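Local structure of response regulator receiver protein (Desulfuromonas acetoxidans, 2ZAY) at residues P46-K50 and T51-L55; I56-E59 and A60-K64; I116-S119 and A120-R124. The protein probably acts as the receiver domain of a response regulator, a CheY-like signalling module forming one part of a longer protein. All coordinates share one frame; numbering follows the deposited sequence.

Interaction 1 (P46-K50 and T51-L55)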
loop_
_atom_site.group_PDB
_atom_site.type_symbol
_atom_site.label_atom_id
_atom_site.label_comp_id
_atom_site.label_asym_id
_atom_site.label_seq_id
_atom_site.Cartn_x
_atom_site.Cartn_y
_atom_site.Cartn_z
ATOM N N PRO A 46 10.552 -3.091 8.697
ATOM C CA PRO A 46 11.919 -3.564 8.437
ATOM C C PRO A 46 12.059 -4.080 7.001
ATOM O O PRO A 46 13.092 -3.892 6.355
ATOM C CB PRO A 46 12.102 -4.680 9.468
ATOM C CG PRO A 46 11.205 -4.231 10.605
ATOM C CD PRO A 46 9.971 -3.780 9.863
ATOM N N VAL A 47 11.021 -4.747 6.509
ATOM C CA VAL A 47 11.052 -5.265 5.144
ATOM C C VAL A 47 11.147 -4.106 4.151
ATOM O O VAL A 47 11.901 -4.172 3.182
ATOM C CB VAL A 47 9.799 -6.107 4.824
ATOM C CG1 VAL A 47 9.767 -6.464 3.341
ATOM C CG2 VAL A 47 9.813 -7.390 5.650
ATOM N N ALA A 48 10.395 -3.037 4.394
ATOM C CA ALA A 48 10.436 -1.890 3.489
ATOM C C ALA A 48 11.825 -1.271 3.463
ATOM O O ALA A 48 12.352 -0.941 2.403
ATOM C CB ALA A 48 9.411 -0.846 3.911
ATOM N N VAL A 49 12.421 -1.119 4.641
ATOM C CA VAL A 49 13.745 -0.525 4.750
ATOM C C VAL A 49 14.806 -1.311 3.986
ATOM O O VAL A 49 15.713 -0.719 3.408
ATOM C CB VAL A 49 14.160 -0.383 6.242
ATOM C CG1 VAL A 49 15.624 0.023 6.352
ATOM C CG2 VAL A 49 13.274 0.671 6.915
ATOM N N LYS A 50 14.691 -2.635 3.951
ATOM C CA LYS A 50 15.692 -3.424 3.244
ATOM C C LYS A 50 15.364 -3.793 1.802
ATOM O O LYS A 50 16.267 -4.122 1.038
ATOM C CB LYS A 50 16.037 -4.692 4.036
ATOM C CG LYS A 50 14.887 -5.634 4.294
ATOM C CD LYS A 50 15.316 -6.715 5.286
ATOM C CE LYS A 50 14.195 -7.694 5.585
ATOM N NZ LYS A 50 14.652 -8.751 6.535
ATOM N N THR A 51 14.091 -3.733 1.418
ATOM C CA THR A 51 13.716 -4.081 0.049
ATOM C C THR A 51 13.453 -2.857 -0.816
ATOM O O THR A 51 13.336 -2.967 -2.034
ATOM C CB THR A 51 12.469 -4.989 0.002
ATOM O OG1 THR A 51 11.311 -4.235 0.376
ATOM C CG2 THR A 51 12.630 -6.176 0.951
ATOM N N HIS A 52 13.330 -1.691 -0.184
ATOM C CA HIS A 52 13.124 -0.449 -0.923
ATOM C C HIS A 52 12.040 -0.521 -2.005
ATOM O O HIS A 52 12.314 -0.277 -3.188
ATOM C CB HIS A 52 14.447 -0.037 -1.578
ATOM C CG HIS A 52 15.612 -0.060 -0.641
ATOM N ND1 HIS A 52 15.869 0.957 0.253
ATOM C CD2 HIS A 52 16.558 -1.002 -0.422
ATOM C CE1 HIS A 52 16.923 0.640 0.986
ATOM N NE2 HIS A 52 17.359 -0.545 0.596
ATOM N N PRO A 53 10.795 -0.853 -1.627
ATOM C CA PRO A 53 9.747 -0.918 -2.653
ATOM C C PRO A 53 9.570 0.458 -3.303
ATOM O O PRO A 53 9.830 1.478 -2.663
ATOM C CB PRO A 53 8.513 -1.334 -1.858
ATOM C CG PRO A 53 8.773 -0.721 -0.493
ATOM C CD PRO A 53 10.232 -1.068 -0.282
ATOM N N HIS A 54 9.138 0.486 -4.561
ATOM C CA HIS A 54 8.919 1.760 -5.247
ATOM C C HIS A 54 7.618 2.387 -4.761
ATOM O O HIS A 54 7.431 3.603 -4.822
ATOM C CB HIS A 54 8.829 1.568 -6.764
ATOM C CG HIS A 54 10.116 1.152 -7.404
ATOM N ND1 HIS A 54 10.450 -0.169 -7.609
ATOM C CD2 HIS A 54 11.153 1.882 -7.880
ATOM C CE1 HIS A 54 11.638 -0.235 -8.187
ATOM N NE2 HIS A 54 12.086 0.996 -8.361
ATOM N N LEU A 55 6.712 1.540 -4.290
ATOM C CA LEU A 55 5.424 2.010 -3.801
ATOM C C LEU A 55 4.889 1.013 -2.783
ATOM O O LEU A 55 5.145 -0.185 -2.884
ATOM C CB LEU A 55 4.448 2.177 -4.971
ATOM C CG LEU A 55 3.074 2.743 -4.610
ATOM C CD1 LEU A 55 2.510 3.528 -5.786
ATOM C CD2 LEU A 55 2.156 1.607 -4.224
#
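Val47 and Ala48 meet Thr51, His52 and Pro53 in a local contact at the C-terminal end of helix 41-51, where a receiver domain's chain leaves a helix and turns back toward its central strand, here 55-59. The carbonyl oxygen of Val47 carries two bonds from one residue. Thr51 N donates to it in the usual helical manner, and Thr51 OG1 adds a second bond, 2.9 Å from Val47 O, with the hydroxyl standing 44° out of the carbonyl plane. The hydroxyl gets there because OG1 lies between the backbone N and the carbonyl carbon of its own residue (chi1 71°). The same rotation sets the methyl CG2 of Thr51 against CG1 of Val47, at 3.7 Å. Thr51 thus meets the last turn with a polar and an apolar branch together.

His52 is where the helix stops. Its N still reaches Ala48 O at 2.9 Å, but the residue takes positive phi (47°), a left-handed backbone, and the chain swings away. Pro53 then follows with no N-H to offer the helix; instead its ring carbon CD rests 3.4 Å from Ala48 O and packs loosely on Ala48 CB. The His52 ring turns back over the final turn and lays one face on the carbonyl oxygen of Val49, which sits toward the ring's rim with CE1 nearest, at 3.0 Å. Although Val49 O is also close to NE2, the angle is too poor for a hydrogen bond.

Val47, Ala48, Thr51 and Pro53 all touch Met12 of strand 9-14, and Val47 and Thr51 also press on Ile36 of strand 33-38. Beyond the turn, the backbones of His54 and Leu55 bond to Arg10 and Met12, which brings strand 55-59 in beside strand 9-14.

Interaction 2 (I56-E59 and A60-K64)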
loop_
_atom_site.group_PDB
_atom_site.type_symbol
_atom_site.label_atom_id
_atom_site.label_comp_id
_atom_site.label_asym_id
_atom_site.label_seq_id
_atom_site.Cartn_x
_atom_site.Cartn_y
_atom_site.Cartn_z
ATOM N N ILE A 56 4.141 1.514 -1.806
ATOM C CA ILE A 56 3.599 0.664 -0.755
ATOM C C ILE A 56 2.089 0.766 -0.718
ATOM O O ILE A 56 1.524 1.853 -0.856
ATOM C CB ILE A 56 4.186 1.072 0.623
ATOM C CG1 ILE A 56 5.705 0.851 0.611
ATOM C CG2 ILE A 56 3.518 0.279 1.747
ATOM C CD1 ILE A 56 6.425 1.437 1.803
ATOM N N ILE A 57 1.433 -0.377 -0.563
ATOM C CA ILE A 57 -0.023 -0.415 -0.491
ATOM C C ILE A 57 -0.339 -1.052 0.859
ATOM O O ILE A 57 0.099 -2.168 1.138
ATOM C CB ILE A 57 -0.616 -1.307 -1.599
ATOM C CG1 ILE A 57 -0.248 -0.757 -2.976
ATOM C CG2 ILE A 57 -2.126 -1.397 -1.437
ATOM C CD1 ILE A 57 -0.611 -1.705 -4.124
ATOM N N THR A 58 -1.087 -0.355 1.702
ATOM C CA THR A 58 -1.401 -0.921 3.004
ATOM C C THR A 58 -2.866 -0.827 3.375
ATOM O O THR A 58 -3.559 0.116 2.995
ATOM C CB THR A 58 -0.597 -0.235 4.131
ATOM O OG1 THR A 58 -0.926 -0.849 5.381
ATOM C CG2 THR A 58 -0.932 1.260 4.215
ATOM N N GLU A 59 -3.337 -1.829 4.110
ATOM C CA GLU A 59 -4.706 -1.837 4.593
ATOM C C GLU A 59 -4.734 -0.666 5.576
ATOM O O GLU A 59 -3.771 -0.457 6.312
ATOM C CB GLU A 59 -4.985 -3.148 5.331
ATOM C CG GLU A 59 -6.415 -3.316 5.806
ATOM C CD GLU A 59 -6.648 -4.678 6.445
ATOM O OE1 GLU A 59 -7.821 -5.031 6.696
ATOM O OE2 GLU A 59 -5.654 -5.388 6.699
ATOM N N ALA A 60 -5.822 0.096 5.590
ATOM C CA ALA A 60 -5.921 1.241 6.486
ATOM C C ALA A 60 -6.176 0.840 7.932
ATOM O O ALA A 60 -5.477 1.279 8.843
ATOM C CB ALA A 60 -7.021 2.174 6.012
ATOM N N ASN A 61 -7.176 -0.002 8.142
ATOM C CA ASN A 61 -7.518 -0.428 9.489
ATOM C C ASN A 61 -7.039 -1.837 9.816
ATOM O O ASN A 61 -7.669 -2.818 9.430
ATOM C CB ASN A 61 -9.033 -0.326 9.670
ATOM C CG ASN A 61 -9.562 1.049 9.298
ATOM O OD1 ASN A 61 -9.314 2.031 9.998
ATOM N ND2 ASN A 61 -10.278 1.128 8.180
ATOM N N MET A 62 -5.909 -1.923 10.514
ATOM C CA MET A 62 -5.334 -3.199 10.934
ATOM C C MET A 62 -5.258 -3.190 12.465
ATOM O O MET A 62 -4.943 -2.163 13.073
ATOM C CB MET A 62 -3.920 -3.392 10.360
ATOM C CG MET A 62 -3.843 -3.461 8.841
ATOM S SD MET A 62 -2.191 -3.896 8.199
ATOM C CE MET A 62 -1.286 -2.337 8.492
ATOM N N PRO A 63 -5.551 -4.331 13.107
ATOM C CA PRO A 63 -5.496 -4.386 14.570
ATOM C C PRO A 63 -4.081 -4.179 15.090
ATOM O O PRO A 63 -3.115 -4.528 14.418
ATOM C CB PRO A 63 -6.043 -5.780 14.882
ATOM C CG PRO A 63 -5.623 -6.579 13.691
ATOM C CD PRO A 63 -5.937 -5.639 12.545
ATOM N N LYS A 64 -3.971 -3.606 16.286
ATOM C CA LYS A 64 -2.679 -3.343 16.915
ATOM C C LYS A 64 -1.976 -2.176 16.222
ATOM O O LYS A 64 -1.875 -1.085 16.787
ATOM C CB LYS A 64 -1.788 -4.593 16.864
ATOM C CG LYS A 64 -2.409 -5.842 17.482
ATOM C CD LYS A 64 -2.614 -5.687 18.982
ATOM C CE LYS A 64 -3.259 -6.932 19.580
ATOM N NZ LYS A 64 -3.454 -6.812 21.054
#
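Thr58 and Glu59 end strand 55-59 in an extended backbone (psi 141° at Glu59), and Ala60 turns the chain at once (psi -51°) before Asn61 and Met62 open out again. The bend allows Met62 to come back on the strand end. This is the loop that follows strand 55-59 in the CheY-like receiver fold, at the C-terminal ends of the parallel strands. In this family the last residue of that strand is usually the phospho-accepting aspartate; here the position is probably held by Glu59, so the usual aspartyl phosphorylation may not apply in the standard way.

No hydrogen bond joins strand end and loop, so side-chain contacts do the work. Met62 points its CB at the strand, and its chain bends at the thioether (chi3 -74°), which brings CE back to the strand end, 3.5 Å from Thr58 OG1. That hydroxyl is engaged on its own side of the turn: it donates to Glu59 O, 3.0 Å away, pinning the last peptide before the bend. SD of Met62 lies 4.1 Å from Glu59 CB, so the sulfur passes alongside the root of the glutamate.

The Glu59 side chain runs out fully extended beside the loop. Its carboxylate finds its polar partner elsewhere, OE2 accepting from Thr16 OG1 with the carboxylate of Asp15 close by, probably the counterpart of the acidic pocket of other receiver domains. Met62 also packs against Thr16 and Val14 beside the carboxylate. Asn61 directs its CB away from the strand, and its ND2 bonds to Glu96. On the loop side the carboxylate meets atoms that give it no hydrogen bond: OE1 stands 3.5 Å from Asn61 O, both being acceptors, while OE2 comes 3.4 Å from the methylene CG of Met62.

Interaction 3 (I116-S119 and A120-R124)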
loop_
_atom_site.group_PDB
_atom_site.type_symbol
_atom_site.label_atom_id
_atom_site.label_comp_id
_atom_site.label_asym_id
_atom_site.label_seq_id
_atom_site.Cartn_x
_atom_site.Cartn_y
_atom_site.Cartn_z
ATOM N N ILE A 116 -8.097 -4.472 -12.146
ATOM C CA ILE A 116 -7.955 -3.495 -13.229
ATOM C C ILE A 116 -7.797 -2.085 -12.661
ATOM O O ILE A 116 -6.964 -1.301 -13.125
ATOM C CB ILE A 116 -9.179 -3.523 -14.179
ATOM C CG1 ILE A 116 -9.260 -4.884 -14.882
ATOM C CG2 ILE A 116 -9.071 -2.411 -15.214
ATOM C CD1 ILE A 116 -10.477 -5.043 -15.787
ATOM N N ARG A 117 -8.599 -1.779 -11.650
ATOM C CA ARG A 117 -8.574 -0.479 -10.990
ATOM C C ARG A 117 -7.264 -0.295 -10.226
ATOM O O ARG A 117 -6.612 0.745 -10.328
ATOM C CB ARG A 117 -9.764 -0.377 -10.029
ATOM C CG ARG A 117 -9.970 0.982 -9.386
ATOM C CD ARG A 117 -11.388 1.088 -8.813
ATOM N NE ARG A 117 -12.388 0.749 -9.824
ATOM C CZ ARG A 117 -13.702 0.845 -9.647
ATOM N NH1 ARG A 117 -14.192 1.274 -8.492
ATOM N NH2 ARG A 117 -14.530 0.512 -10.626
ATOM N N LEU A 118 -6.876 -1.317 -9.471
ATOM C CA LEU A 118 -5.647 -1.250 -8.684
ATOM C C LEU A 118 -4.417 -1.058 -9.566
ATOM O O LEU A 118 -3.550 -0.240 -9.269
ATOM C CB LEU A 118 -5.488 -2.521 -7.850
ATOM C CG LEU A 118 -4.259 -2.562 -6.938
ATOM C CD1 LEU A 118 -4.267 -1.359 -5.994
ATOM C CD2 LEU A 118 -4.269 -3.860 -6.144
ATOM N N SER A 119 -4.350 -1.816 -10.655
ATOM C CA SER A 119 -3.230 -1.722 -11.580
ATOM C C SER A 119 -3.071 -0.306 -12.124
ATOM O O SER A 119 -1.974 0.256 -12.100
ATOM C CB SER A 119 -3.425 -2.692 -12.744
ATOM O OG SER A 119 -2.385 -2.545 -13.698
ATOM N N ALA A 120 -4.165 0.265 -12.620
ATOM C CA ALA A 120 -4.139 1.618 -13.169
ATOM C C ALA A 120 -3.752 2.661 -12.111
ATOM O O ALA A 120 -3.037 3.614 -12.409
ATOM C CB ALA A 120 -5.503 1.960 -13.760
ATOM N N ARG A 121 -4.235 2.475 -10.884
ATOM C CA ARG A 121 -3.952 3.402 -9.780
ATOM C C ARG A 121 -2.465 3.390 -9.424
ATOM O O ARG A 121 -1.866 4.435 -9.169
ATOM C CB ARG A 121 -4.795 3.024 -8.555
ATOM C CG ARG A 121 -6.278 3.367 -8.690
ATOM C CD ARG A 121 -6.515 4.830 -8.370
ATOM N NE ARG A 121 -7.874 5.280 -8.666
ATOM C CZ ARG A 121 -8.283 6.532 -8.492
ATOM N NH1 ARG A 121 -7.436 7.437 -8.019
ATOM N NH2 ARG A 121 -9.523 6.887 -8.804
ATOM N N ILE A 122 -1.881 2.199 -9.406
ATOM C CA ILE A 122 -0.460 2.032 -9.121
ATOM C C ILE A 122 0.344 2.719 -10.221
ATOM O O ILE A 122 1.225 3.536 -9.945
ATOM C CB ILE A 122 -0.076 0.530 -9.079
ATOM C CG1 ILE A 122 -0.727 -0.131 -7.860
ATOM C CG2 ILE A 122 1.448 0.365 -9.046
ATOM C CD1 ILE A 122 -0.464 -1.626 -7.745
ATOM N N LYS A 123 0.020 2.404 -11.473
ATOM C CA LYS A 123 0.732 2.983 -12.608
ATOM C C LYS A 123 0.651 4.500 -12.664
ATOM O O LYS A 123 1.637 5.162 -12.971
ATOM C CB LYS A 123 0.203 2.404 -13.924
ATOM C CG LYS A 123 0.611 0.962 -14.172
ATOM C CD LYS A 123 -0.092 0.399 -15.402
ATOM C CE LYS A 123 0.358 -1.026 -15.686
ATOM N NZ LYS A 123 -0.309 -1.578 -16.898
ATOM N N ARG A 124 -0.517 5.057 -12.360
ATOM C CA ARG A 124 -0.652 6.504 -12.413
ATOM C C ARG A 124 0.316 7.178 -11.445
ATOM O O ARG A 124 0.962 8.165 -11.790
ATOM C CB ARG A 124 -2.081 6.938 -12.084
ATOM C CG ARG A 124 -2.345 8.381 -12.481
ATOM C CD ARG A 124 -2.282 8.538 -14.002
ATOM N NE ARG A 124 -2.162 9.930 -14.426
ATOM C CZ ARG A 124 -1.045 10.647 -14.331
ATOM N NH1 ARG A 124 0.053 10.099 -13.826
ATOM N NH2 ARG A 124 -1.024 11.908 -14.747
#
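Ser119 and Lys123, one turn apart on helix 115-129, point the same way, with the lysine chain running alongside the serine. Lys123 CG stands anti to its carbonyl carbon (chi1 -72°), and the chain goes on extended, so its methylenes first graze Ser119 O, CG at 3.4 Å, and then pass the hydroxyl, CE lying 3.7 Å from OG. Beyond that the charged end leaves the helix: NZ forms a salt bridge with Glu31 OE1, and the same oxygen takes a weak hydrogen bond from Ser119 OG. With Lys123 cut back to an alanine, Glu31 is likely to lose its cationic mate, and the flank of the Ser119 hydroxyl its methylene cover.

Leu118 and Ile122 make the apolar pair, their branches crossing at an angle, with Leu118 CG 4.0 Å from Ile122 CD1. Ile122 CG1 also lies over its partner's backbone, 3.2 Å from Leu118 O, beside the regular helical bond that Ile122 N makes to that oxygen. On another face Arg121 bends sharply at chi2 (-82°) after laying its CG on Arg117 O, at 3.1 Å. Arg117 CG and Arg121 CG touch only lightly, at 4.5 Å, and the guanidinium groups spread apart; Arg121 turns its NH1 to a salt bridge with Asp107. Regular backbone bonds, Ala120 N to Ile116 O through Lys123 N to Ser119 O, tie these turns together.

This C-terminal helix of the receiver fold has a fringe of charge and an apolar ridge turned to the parallel sheet. Leu118 and Ile122 set that ridge on Ile57 of strand 55-59 and Leu28 of helix 22-31. Leu118 also touches Ile109 of strand 107-110, as does the side chain of Arg121, whereas Ser119, Ile122 and Lys123 meet Phe33 of strand 33-38.

Overall arrangement
Strand 55-59 ties the three together: the loop of interaction 1 leads into its start, interaction 2 lies at its far end, and interaction 3 packs on it from helix 115-129, Ile57 CD1 meeting Ile122 CD1 at 3.6 Å. Interaction 2 is the buried one; the other two are partly buried, interaction 3 having more exposed residues. Their chemistry follows from place. Interaction 1 ends a helix with a doubly used carbonyl and a proline, interaction 2 sets thioether and methylene carbons against the carboxylate of Glu59 without a hydrogen bond between its segments, and interaction 3 combines an apolar ridge with salt bridges to Glu31 and Asp107.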